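Local coordinates for protein condensin complex subunit 3 (Schizosaccharomyces pombe, PDB 5OQR) that serves as a regulatory subunit of the condensin complex, which is required to convert interphase chromatin into mitotic-like condensed chromosomes, at residues L570-L574 against G586-I590; Q79-K83 against E113-L118. Residues are numbered along the deposited sequence.

Contact 1: residues L570-L574 against G586-I590; sequences LFEAL and GAEAI
Small residues let helices pack closely, as in this helical hairpin of a HEAT-type solenoid. Here L570-L574, the end of helix 563-574, meets G586-I590 within helix 580-597; the axes of the two segments approach to 8.7 Å, their N-to-C directions 136° apart, an oblique antiparallel crossing. At G586 the backbones lie nearest, its CA 5.0 Å from that of L574. The CB of A573 sits 4.0 Å from G586 CA, and a CB on G586 would clash with it. A587 follows, its CB 3.8 Å from CD1 of L574, whose chi1 is t and chi2 p. E588 turns from the hairpin and hydrogen-bonds through OE2 to an aromatic side chain of condensin subunit 2. A589 CB meets L570 CD2 (rotamer mt) at 3.8 Å. I590, also mt, slots between the two leucines: its CD1 lies 3.6 Å from L574 CD2 and 3.8 Å from L570 O. No hydrogen bond joins the two segments, so this contact rests on apolar packing and close steric fit.

Contact 2: residues Q79-K83 against E113-L118; sequences QPILK and EIDDDL
Q79-K83 is regular helix, with K83 N hydrogen-bonded to Q79 O at 2.9 Å. Facing it, E113-D115 runs extended (I114 at phi/psi -127/152, D115 at -70/141) before the chain turns into helix at D116. D115 occupies the N-cap position, although its side chain makes no capping bond. The register pairs Q79 with I114 (CA to CA 7.3 Å) and K83 with L118 (7.5 Å), so both segments advance in the same direction.

L118, with chi1 t and chi2 p, points toward the first helix and is central to the packing. Its CD2 lies 4.0 Å from CD1 of L82, a leucine in the mt rotamer, while its CD1 lies 4.1 Å from K83 CG; the rest of the lysine leads away. Q79, chi1 near -45°, extends over the incoming chain: its CD is 3.8 Å from L118 CD2 and 3.7 Å from D115 OD1, so the Q79 side chain lies against L118 and D115.

Beyond the two segments, L82 also packs on L122 of helix 116-129 and on I104 of helix 94-108, while I81 reaches V107 and turns to L38 and L41 of helix 33-42. Successive repeats of a HEAT solenoid stack on one another, and here the entry into helix 116-129 takes part in the joint. The contact thus joins helix 78-86 of HEAT 2 to the first helix of HEAT 3.

In the fold
The two contacts illustrate complementary joints of one all-helical solenoid. Contact 2 comes first along the chain, in the N-terminal HEAT repeats, and closes well before contact 1 opens within the C-terminal family region. They share no helix: their centres are 66 Å apart, their nearest atoms about 57 Å, and they lie on opposite sides of the chain's centre. Contact 1 joins two helices consecutive in sequence, whereas contact 2 skips helix 94-108 to link one repeat to the next. Condensin subunit 2 reaches residues of contact 1 but does not touch the segments of contact 2. The same helix-on-helix packing thus recurs at distant points of one extended solenoid.

Contact 1: residues L570-L574 against G586-I590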
ATOM      1  N   LEU A 570     -12.730  -7.403 -24.499  1.00 31.48           N
ATOM      2  CA  LEU A 570     -12.556  -7.061 -23.092  1.00 33.33           C
ATOM      3  C   LEU A 570     -12.739  -8.286 -22.203  1.00 39.80           C
ATOM      4  O   LEU A 570     -12.020  -8.448 -21.210  1.00 38.58           O
ATOM      5  CB  LEU A 570     -13.534  -5.957 -22.696  1.00 37.29           C
ATOM      6  CG  LEU A 570     -13.251  -4.563 -23.258  1.00 34.15           C
ATOM      7  CD1 LEU A 570     -14.426  -3.636 -23.010  1.00 29.68           C
ATOM      8  CD2 LEU A 570     -11.988  -3.980 -22.645  1.00 36.13           C
ATOM      9  N   PHE A 571     -13.697  -9.155 -22.537  1.00 41.05           N
ATOM     10  CA  PHE A 571     -13.843 -10.411 -21.808  1.00 48.00           C
ATOM     11  C   PHE A 571     -12.631 -11.303 -22.019  1.00 43.82           C
ATOM     12  O   PHE A 571     -12.036 -11.804 -21.059  1.00 43.15           O
ATOM     13  CB  PHE A 571     -15.111 -11.148 -22.253  1.00 53.12           C
ATOM     14  CG  PHE A 571     -16.380 -10.539 -21.751  1.00 48.66           C
ATOM     15  CD1 PHE A 571     -16.590 -10.364 -20.396  1.00 47.84           C
ATOM     16  CD2 PHE A 571     -17.375 -10.157 -22.633  1.00 52.93           C
ATOM     17  CE1 PHE A 571     -17.761  -9.806 -19.933  1.00 47.01           C
ATOM     18  CE2 PHE A 571     -18.546  -9.599 -22.174  1.00 52.73           C
ATOM     19  CZ  PHE A 571     -18.739  -9.426 -20.821  1.00 53.48           C
ATOM     20  N   GLU A 572     -12.257 -11.522 -23.280  1.00 44.30           N
ATOM     21  CA  GLU A 572     -11.136 -12.400 -23.587  1.00 41.20           C
ATOM     22  C   GLU A 572      -9.868 -11.930 -22.888  1.00 40.48           C
ATOM     23  O   GLU A 572      -9.135 -12.733 -22.298  1.00 43.95           O
ATOM     24  CB  GLU A 572     -10.934 -12.461 -25.100  1.00 41.68           C
ATOM     25  CG  GLU A 572     -10.067 -13.607 -25.571  1.00 47.74           C
ATOM     26  CD  GLU A 572     -10.023 -13.711 -27.081  1.00 59.72           C
ATOM     27  OE1 GLU A 572      -8.983 -14.143 -27.621  1.00 74.81           O
ATOM     28  OE2 GLU A 572     -11.029 -13.355 -27.729  1.00 55.98           O
ATOM     29  N   ALA A 573      -9.595 -10.624 -22.935  1.00 41.39           N
ATOM     30  CA  ALA A 573      -8.411 -10.089 -22.271  1.00 41.13           C
ATOM     31  C   ALA A 573      -8.438 -10.398 -20.782  1.00 35.07           C
ATOM     32  O   ALA A 573      -7.443 -10.851 -20.208  1.00 39.77           O
ATOM     33  CB  ALA A 573      -8.317  -8.580 -22.497  1.00 38.43           C
ATOM     34  N   LEU A 574      -9.579 -10.156 -20.136  1.00 36.60           N
ATOM     35  CA  LEU A 574      -9.675 -10.336 -18.695  1.00 40.92           C
ATOM     36  C   LEU A 574      -9.487 -11.788 -18.278  1.00 43.43           C
ATOM     37  O   LEU A 574      -9.100 -12.046 -17.134  1.00 40.45           O
ATOM     38  CB  LEU A 574     -11.025  -9.818 -18.201  1.00 35.26           C
ATOM     39  CG  LEU A 574     -11.290  -9.882 -16.698  1.00 40.51           C
ATOM     40  CD1 LEU A 574     -10.119  -9.344 -15.898  1.00 42.07           C
ATOM     41  CD2 LEU A 574     -12.549  -9.110 -16.372  1.00 44.16           C
ATOM     42  N   GLY A 586      -7.074  -5.429 -19.674  1.00 39.56           N
ATOM     43  CA  GLY A 586      -8.508  -5.627 -19.801  1.00 38.48           C
ATOM     44  C   GLY A 586      -9.248  -5.264 -18.529  1.00 30.27           C
ATOM     45  O   GLY A 586     -10.268  -4.573 -18.563  1.00 24.79           O
ATOM     46  N   ALA A 587      -8.730  -5.712 -17.385  1.00 30.68           N
ATOM     47  CA  ALA A 587      -9.346  -5.366 -16.111  1.00 30.87           C
ATOM     48  C   ALA A 587      -9.392  -3.858 -15.917  1.00 32.88           C
ATOM     49  O   ALA A 587     -10.410  -3.310 -15.482  1.00 36.20           O
ATOM     50  CB  ALA A 587      -8.588  -6.029 -14.962  1.00 35.39           C
ATOM     51  N   GLU A 588      -8.296  -3.169 -16.235  1.00 43.73           N
ATOM     52  CA  GLU A 588      -8.261  -1.722 -16.062  1.00 36.03           C
ATOM     53  C   GLU A 588      -9.225  -1.031 -17.018  1.00 33.69           C
ATOM     54  O   GLU A 588      -9.943  -0.109 -16.621  1.00 31.96           O
ATOM     55  CB  GLU A 588      -6.839  -1.206 -16.267  1.00 34.08           C
ATOM     56  CG  GLU A 588      -6.627   0.213 -15.781  1.00 38.17           C
ATOM     57  CD  GLU A 588      -5.194   0.678 -15.934  1.00 48.23           C
ATOM     58  OE1 GLU A 588      -4.343  -0.136 -16.354  1.00 43.59           O
ATOM     59  OE2 GLU A 588      -4.917   1.857 -15.634  1.00 55.14           O
ATOM     60  N   ALA A 589      -9.259  -1.467 -18.278  1.00 30.14           N
ATOM     61  CA  ALA A 589     -10.161  -0.864 -19.254  1.00 37.89           C
ATOM     62  C   ALA A 589     -11.613  -0.977 -18.800  1.00 34.97           C
ATOM     63  O   ALA A 589     -12.359   0.008 -18.816  1.00 32.77           O
ATOM     64  CB  ALA A 589      -9.970  -1.527 -20.616  1.00 38.31           C
ATOM     65  N   ILE A 590     -12.029  -2.178 -18.398  1.00 31.65           N
ATOM     66  CA  ILE A 590     -13.386  -2.374 -17.892  1.00 25.52           C
ATOM     67  C   ILE A 590     -13.658  -1.429 -16.728  1.00 26.47           C
ATOM     68  O   ILE A 590     -14.711  -0.787 -16.658  1.00 30.83           O
ATOM     69  CB  ILE A 590     -13.589  -3.845 -17.488  1.00 25.58           C
ATOM     70  CG1 ILE A 590     -13.531  -4.739 -18.726  1.00 29.32           C
ATOM     71  CG2 ILE A 590     -14.918  -4.039 -16.764  1.00 28.31           C
ATOM     72  CD1 ILE A 590     -13.178  -6.173 -18.430  1.00 28.97           C
TER

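Contact 2: residues Q79-K83 against E113-L118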
ATOM      1  N   GLN A  79      19.978 -16.117  40.787  1.00102.62           N
ATOM      2  CA  GLN A  79      19.932 -17.544  40.471  1.00104.26           C
ATOM      3  C   GLN A  79      18.830 -18.245  41.251  1.00105.83           C
ATOM      4  O   GLN A  79      18.029 -18.969  40.634  1.00100.08           O
ATOM      5  CB  GLN A  79      21.300 -18.188  40.716  1.00112.64           C
ATOM      6  CG  GLN A  79      22.491 -17.390  40.180  1.00109.32           C
ATOM      7  CD  GLN A  79      23.104 -17.991  38.930  1.00115.78           C
ATOM      8  OE1 GLN A  79      22.652 -19.018  38.427  1.00117.30           O
ATOM      9  NE2 GLN A  79      24.145 -17.346  38.420  1.00119.09           N
ATOM     10  N   PRO A  80      18.708 -18.076  42.571  1.00107.38           N
ATOM     11  CA  PRO A  80      17.574 -18.708  43.268  1.00103.47           C
ATOM     12  C   PRO A  80      16.219 -18.257  42.748  1.00104.24           C
ATOM     13  O   PRO A  80      15.329 -19.090  42.530  1.00108.07           O
ATOM     14  CB  PRO A  80      17.796 -18.294  44.731  1.00105.58           C
ATOM     15  CG  PRO A  80      19.236 -17.940  44.821  1.00108.49           C
ATOM     16  CD  PRO A  80      19.598 -17.362  43.503  1.00105.01           C
ATOM     17  N   ILE A  81      16.030 -16.950  42.548  1.00100.22           N
ATOM     18  CA  ILE A  81      14.732 -16.445  42.108  1.00 98.75           C
ATOM     19  C   ILE A  81      14.353 -17.053  40.763  1.00 97.11           C
ATOM     20  O   ILE A  81      13.193 -17.411  40.532  1.00 93.54           O
ATOM     21  CB  ILE A  81      14.748 -14.904  42.054  1.00 91.00           C
ATOM     22  CG1 ILE A  81      13.348 -14.362  41.764  1.00 90.33           C
ATOM     23  CG2 ILE A  81      15.721 -14.419  41.001  1.00 98.31           C
ATOM     24  CD1 ILE A  81      13.255 -12.848  41.792  1.00 89.71           C
ATOM     25  N   LEU A  82      15.323 -17.186  39.856  1.00102.27           N
ATOM     26  CA  LEU A  82      15.031 -17.784  38.558  1.00105.32           C
ATOM     27  C   LEU A  82      14.743 -19.272  38.692  1.00106.27           C
ATOM     28  O   LEU A  82      13.852 -19.802  38.019  1.00103.48           O
ATOM     29  CB  LEU A  82      16.194 -17.547  37.593  1.00101.46           C
ATOM     30  CG  LEU A  82      16.406 -16.116  37.088  1.00 92.99           C
ATOM     31  CD1 LEU A  82      17.613 -16.064  36.165  1.00 91.79           C
ATOM     32  CD2 LEU A  82      15.173 -15.580  36.374  1.00 90.38           C
ATOM     33  N   LYS A  83      15.485 -19.966  39.556  1.00109.04           N
ATOM     34  CA  LYS A  83      15.229 -21.385  39.768  1.00105.44           C
ATOM     35  C   LYS A  83      13.838 -21.613  40.346  1.00107.81           C
ATOM     36  O   LYS A  83      13.165 -22.592  39.999  1.00103.94           O
ATOM     37  CB  LYS A  83      16.291 -21.978  40.691  1.00110.99           C
ATOM     38  CG  LYS A  83      17.660 -22.135  40.045  1.00111.41           C
ATOM     39  CD  LYS A  83      18.523 -23.115  40.818  1.00110.41           C
ATOM     40  CE  LYS A  83      18.080 -24.553  40.584  1.00113.00           C
ATOM     41  NZ  LYS A  83      18.243 -25.393  41.799  1.00112.86           N
ATOM     42  N   GLU A 113      25.979 -12.739  33.842  1.00145.29           N
ATOM     43  CA  GLU A 113      26.663 -13.951  34.285  1.00146.61           C
ATOM     44  C   GLU A 113      25.670 -14.906  34.936  1.00140.50           C
ATOM     45  O   GLU A 113      25.198 -14.662  36.052  1.00142.31           O
ATOM     46  CB  GLU A 113      27.793 -13.602  35.247  1.00144.22           C
ATOM     47  CG  GLU A 113      29.082 -13.175  34.565  1.00144.02           C
ATOM     48  CD  GLU A 113      29.585 -14.206  33.575  1.00148.56           C
ATOM     49  OE1 GLU A 113      29.364 -15.412  33.809  1.00149.38           O
ATOM     50  OE2 GLU A 113      30.188 -13.809  32.555  1.00153.67           O
ATOM     51  N   ILE A 114      25.369 -16.001  34.243  1.00133.79           N
ATOM     52  CA  ILE A 114      24.451 -17.027  34.717  1.00127.79           C
ATOM     53  C   ILE A 114      25.158 -18.373  34.640  1.00128.42           C
ATOM     54  O   ILE A 114      26.051 -18.581  33.813  1.00138.63           O
ATOM     55  CB  ILE A 114      23.139 -17.032  33.889  1.00118.44           C
ATOM     56  CG1 ILE A 114      22.048 -16.227  34.600  1.00120.33           C
ATOM     57  CG2 ILE A 114      22.635 -18.451  33.615  1.00121.36           C
ATOM     58  CD1 ILE A 114      22.263 -14.729  34.580  1.00128.21           C
ATOM     59  N   ASP A 115      24.755 -19.292  35.513  1.00123.99           N
ATOM     60  CA  ASP A 115      25.270 -20.652  35.446  1.00127.70           C
ATOM     61  C   ASP A 115      24.723 -21.359  34.213  1.00134.59           C
ATOM     62  O   ASP A 115      23.555 -21.199  33.852  1.00134.55           O
ATOM     63  CB  ASP A 115      24.899 -21.429  36.706  1.00132.33           C
ATOM     64  CG  ASP A 115      25.476 -20.812  37.960  1.00131.46           C
ATOM     65  OD1 ASP A 115      24.979 -21.123  39.062  1.00130.97           O
ATOM     66  OD2 ASP A 115      26.423 -20.008  37.838  1.00125.57           O
ATOM     67  N   ASP A 116      25.579 -22.156  33.571  1.00139.22           N
ATOM     68  CA  ASP A 116      25.214 -22.769  32.296  1.00143.03           C
ATOM     69  C   ASP A 116      23.959 -23.625  32.429  1.00140.35           C
ATOM     70  O   ASP A 116      23.047 -23.538  31.600  1.00142.18           O
ATOM     71  CB  ASP A 116      26.386 -23.597  31.768  1.00140.75           C
ATOM     72  CG  ASP A 116      26.148 -24.121  30.364  1.00140.45           C
ATOM     73  OD1 ASP A 116      26.905 -23.735  29.448  1.00144.52           O
ATOM     74  OD2 ASP A 116      25.212 -24.923  30.174  1.00141.56           O
ATOM     75  N   ASP A 117      23.894 -24.464  33.463  1.00137.03           N
ATOM     76  CA  ASP A 117      22.707 -25.292  33.653  1.00137.89           C
ATOM     77  C   ASP A 117      21.462 -24.434  33.825  1.00133.80           C
ATOM     78  O   ASP A 117      20.378 -24.797  33.354  1.00130.51           O
ATOM     79  CB  ASP A 117      22.899 -26.219  34.851  1.00139.22           C
ATOM     80  CG  ASP A 117      23.706 -27.454  34.504  1.00151.54           C
ATOM     81  OD1 ASP A 117      23.549 -28.482  35.193  1.00154.99           O
ATOM     82  OD2 ASP A 117      24.494 -27.396  33.535  1.00149.75           O
ATOM     83  N   LEU A 118      21.594 -23.289  34.497  1.00128.71           N
ATOM     84  CA  LEU A 118      20.498 -22.329  34.525  1.00127.76           C
ATOM     85  C   LEU A 118      20.239 -21.756  33.137  1.00130.99           C
ATOM     86  O   LEU A 118      19.095 -21.433  32.801  1.00127.28           O
ATOM     87  CB  LEU A 118      20.810 -21.207  35.519  1.00124.19           C
ATOM     88  CG  LEU A 118      19.740 -20.130  35.715  1.00119.07           C
ATOM     89  CD1 LEU A 118      18.465 -20.729  36.286  1.00113.40           C
ATOM     90  CD2 LEU A 118      20.257 -19.023  36.618  1.00108.39           C
TER